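Local atomic coordinates of allophycocyanin beta-18 subunit apoprotein (Chroococcidiopsis thermalis PCC 7203, PDB entry 6HRK), a protein that binds biliverdin IX alpha and fluoresces in the far-red, as an engineered biliprotein derived from a light-harvesting allophycocyanin subunit. Residues G70-L75 with F127-R132. The protein carries 18 engineered substitutions. Sequence-based numbering, arbitrary orientation.
Sequences GGASVL and FDYIAR. Engineered in segment 70-75: Gly-71 (natural residue Asp). Engineered in segment 127-132: Ile-130 (natural residue Val), Ala-131 (natural residue Val).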
ATOM      1  N   GLY A  70      -4.009  11.821 -11.668  1.00 34.49           N
ATOM      2  CA  GLY A  70      -2.921  12.238 -12.557  1.00 34.88           C
ATOM      3  C   GLY A  70      -1.525  12.042 -11.985  1.00 35.30           C
ATOM      4  O   GLY A  70      -0.540  12.110 -12.726  1.00 36.18           O
ATOM      5  N   GLY A  71      -1.428  11.806 -10.677  1.00 35.18           N
ATOM      6  CA  GLY A  71      -0.138  11.593 -10.021  1.00 35.13           C
ATOM      7  C   GLY A  71      -0.200  11.727  -8.513  1.00 35.14           C
ATOM      8  O   GLY A  71      -1.253  12.030  -7.947  1.00 35.44           O
ATOM      9  N   ALA A  72       0.951  11.531  -7.873  1.00 35.23           N
ATOM     10  CA  ALA A  72       1.068  11.530  -6.412  1.00 35.55           C
ATOM     11  C   ALA A  72       1.118  12.931  -5.789  1.00 36.28           C
ATOM     12  O   ALA A  72       1.089  13.054  -4.563  1.00 36.19           O
ATOM     13  CB  ALA A  72       2.293  10.734  -5.991  1.00 35.56           C
ATOM     14  N   SER A  73       1.204  13.972  -6.623  1.00 37.24           N
ATOM     15  CA  SER A  73       1.125  15.376  -6.180  1.00 37.99           C
ATOM     16  C   SER A  73      -0.116  15.673  -5.334  1.00 38.17           C
ATOM     17  O   SER A  73      -0.050  16.450  -4.380  1.00 38.32           O
ATOM     18  CB  SER A  73       1.139  16.315  -7.390  1.00 38.46           C
ATOM     19  OG  SER A  73       2.143  15.937  -8.321  1.00 39.47           O
ATOM     20  N   VAL A  74      -1.237  15.050  -5.695  1.00 38.76           N
ATOM     21  CA  VAL A  74      -2.499  15.183  -4.950  1.00 39.05           C
ATOM     22  C   VAL A  74      -2.404  14.784  -3.471  1.00 40.07           C
ATOM     23  O   VAL A  74      -3.087  15.373  -2.628  1.00 40.42           O
ATOM     24  CB  VAL A  74      -3.659  14.397  -5.619  1.00 38.82           C
ATOM     25  CG1 VAL A  74      -3.934  14.936  -7.020  1.00 38.75           C
ATOM     26  CG2 VAL A  74      -3.403  12.887  -5.628  1.00 38.78           C
ATOM     27  N   LEU A  75      -1.556  13.801  -3.163  1.00 40.57           N
ATOM     28  CA  LEU A  75      -1.350  13.341  -1.785  1.00 41.10           C
ATOM     29  C   LEU A  75      -0.567  14.375  -0.975  1.00 41.54           C
ATOM     30  O   LEU A  75       0.442  14.900  -1.442  1.00 42.07           O
ATOM     31  CB  LEU A  75      -0.606  11.999  -1.766  1.00 41.10           C
ATOM     32  CG  LEU A  75      -1.290  10.822  -2.475  1.00 40.76           C
ATOM     33  CD1 LEU A  75      -0.294   9.708  -2.756  1.00 40.71           C
ATOM     34  CD2 LEU A  75      -2.465  10.301  -1.664  1.00 40.54           C
ATOM     35  N   PHE A 127       2.807   4.347  -5.050  1.00 30.47           N
ATOM     36  CA  PHE A 127       3.299   3.276  -4.177  1.00 30.09           C
ATOM     37  C   PHE A 127       4.725   3.594  -3.741  1.00 30.09           C
ATOM     38  O   PHE A 127       5.040   3.532  -2.554  1.00 29.90           O
ATOM     39  CB  PHE A 127       3.263   1.913  -4.880  1.00 29.85           C
ATOM     40  CG  PHE A 127       1.876   1.397  -5.147  1.00 29.51           C
ATOM     41  CD1 PHE A 127       1.196   1.757  -6.300  1.00 29.74           C
ATOM     42  CD2 PHE A 127       1.256   0.531  -4.256  1.00 29.41           C
ATOM     43  CE1 PHE A 127      -0.080   1.278  -6.560  1.00 29.66           C
ATOM     44  CE2 PHE A 127      -0.019   0.044  -4.505  1.00 29.56           C
ATOM     45  CZ  PHE A 127      -0.690   0.420  -5.658  1.00 29.70           C
ATOM     46  N   ASP A 128       5.572   3.936  -4.712  1.00 30.73           N
ATOM     47  CA  ASP A 128       6.954   4.363  -4.449  1.00 31.54           C
ATOM     48  C   ASP A 128       7.054   5.712  -3.718  1.00 32.10           C
ATOM     49  O   ASP A 128       8.020   5.942  -2.988  1.00 32.43           O
ATOM     50  CB  ASP A 128       7.764   4.442  -5.754  1.00 31.55           C
ATOM     51  CG  ASP A 128       8.008   3.078  -6.392  1.00 31.91           C
ATOM     52  OD1 ASP A 128       8.029   2.051  -5.681  1.00 32.27           O
ATOM     53  OD2 ASP A 128       8.202   3.039  -7.624  1.00 32.54           O
ATOM     54  N   TYR A 129       6.081   6.597  -3.926  1.00 32.76           N
ATOM     55  CA  TYR A 129       6.075   7.907  -3.268  1.00 33.55           C
ATOM     56  C   TYR A 129       5.719   7.783  -1.788  1.00 33.84           C
ATOM     57  O   TYR A 129       6.448   8.283  -0.927  1.00 34.73           O
ATOM     58  CB  TYR A 129       5.105   8.868  -3.962  1.00 33.69           C
ATOM     59  CG  TYR A 129       5.036  10.230  -3.305  1.00 34.00           C
ATOM     60  CD1 TYR A 129       6.132  11.089  -3.325  1.00 34.04           C
ATOM     61  CD2 TYR A 129       3.879  10.654  -2.648  1.00 34.28           C
ATOM     62  CE1 TYR A 129       6.076  12.337  -2.719  1.00 34.43           C
ATOM     63  CE2 TYR A 129       3.812  11.899  -2.042  1.00 34.47           C
ATOM     64  CZ  TYR A 129       4.912  12.736  -2.078  1.00 34.57           C
ATOM     65  OH  TYR A 129       4.847  13.970  -1.475  1.00 35.00           O
ATOM     66  N   ILE A 130       4.601   7.117  -1.504  1.00 33.74           N
ATOM     67  CA  ILE A 130       4.156   6.878  -0.124  1.00 33.75           C
ATOM     68  C   ILE A 130       5.189   6.034   0.639  1.00 34.00           C
ATOM     69  O   ILE A 130       5.474   6.316   1.802  1.00 34.09           O
ATOM     70  CB  ILE A 130       2.747   6.223  -0.075  1.00 33.83           C
ATOM     71  CG1 ILE A 130       1.686   7.205  -0.596  1.00 33.91           C
ATOM     72  CG2 ILE A 130       2.381   5.794   1.346  1.00 33.38           C
ATOM     73  CD1 ILE A 130       0.342   6.575  -0.900  1.00 34.07           C
ATOM     74  N   ALA A 131       5.750   5.019  -0.022  1.00 34.41           N
ATOM     75  CA  ALA A 131       6.832   4.210   0.556  1.00 34.88           C
ATOM     76  C   ALA A 131       8.090   5.030   0.870  1.00 35.03           C
ATOM     77  O   ALA A 131       8.740   4.798   1.893  1.00 36.10           O
ATOM     78  CB  ALA A 131       7.182   3.051  -0.365  1.00 35.07           C
ATOM     79  N   ARG A 132       8.424   5.978  -0.005  1.00 34.47           N
ATOM     80  CA  ARG A 132       9.583   6.857   0.188  1.00 35.00           C
ATOM     81  C   ARG A 132       9.424   7.804   1.375  1.00 35.22           C
ATOM     82  O   ARG A 132      10.345   7.948   2.176  1.00 35.11           O
ATOM     83  CB  ARG A 132       9.862   7.672  -1.081  1.00 34.83           C
TER
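Ala-72 packs on Tyr-129, and Leu-75 on both Tyr-129 and Ile-130, in a compact example of how a loop between two helices is fastened to a third by apolar side chains, here with a polar tie from Ala-72 N to Glu-125 at the start of that helix. The loop joins helix 46-69 to helix 77-90 and lies against helix 125-134 in this globin-related, all-helical phycobilisome fold. The Ala-72 methyl approaches the Tyr-129 ring obliquely, with CB 3.7 Å from CD2. Leu-75 comes to the same ring at its edge, near the ring plane, its CD1 a looser 4.3 Å from CD2. A Leu-75 N to Ala-72 O bond of 3.1 Å closes the turn that presents both side chains to the helix. Tyr-129, its CG anti to the backbone N (chi1 179°), carries its ring alongside Ala-72.

The inward part lies to one side of the ring, where Leu-75 CD1 touches CD1 of the engineered Ile-130, also at 3.7 Å, the two side chains crossing at about a right angle. Phe-59 and Leu-80 touch Ile-130, Met-62 touches Leu-75, and the Ile-130 side chain lies about 7 Å from the bound biliverdin. On the outer side the loop turns to solvent: Ser-73 and Val-74 are exposed, and the Tyr-129 hydroxyl hydrogen-bonds to Glu-77. Were Tyr-129 cut back to an alanine, Ala-72 and Leu-75 would probably lose the ring they rest against, and Glu-77 its hydroxyl partner.

The chemistry implies that a few apolar side-chain contacts join loop to helix, supplemented by the polar bonds to Glu-77 and Glu-125.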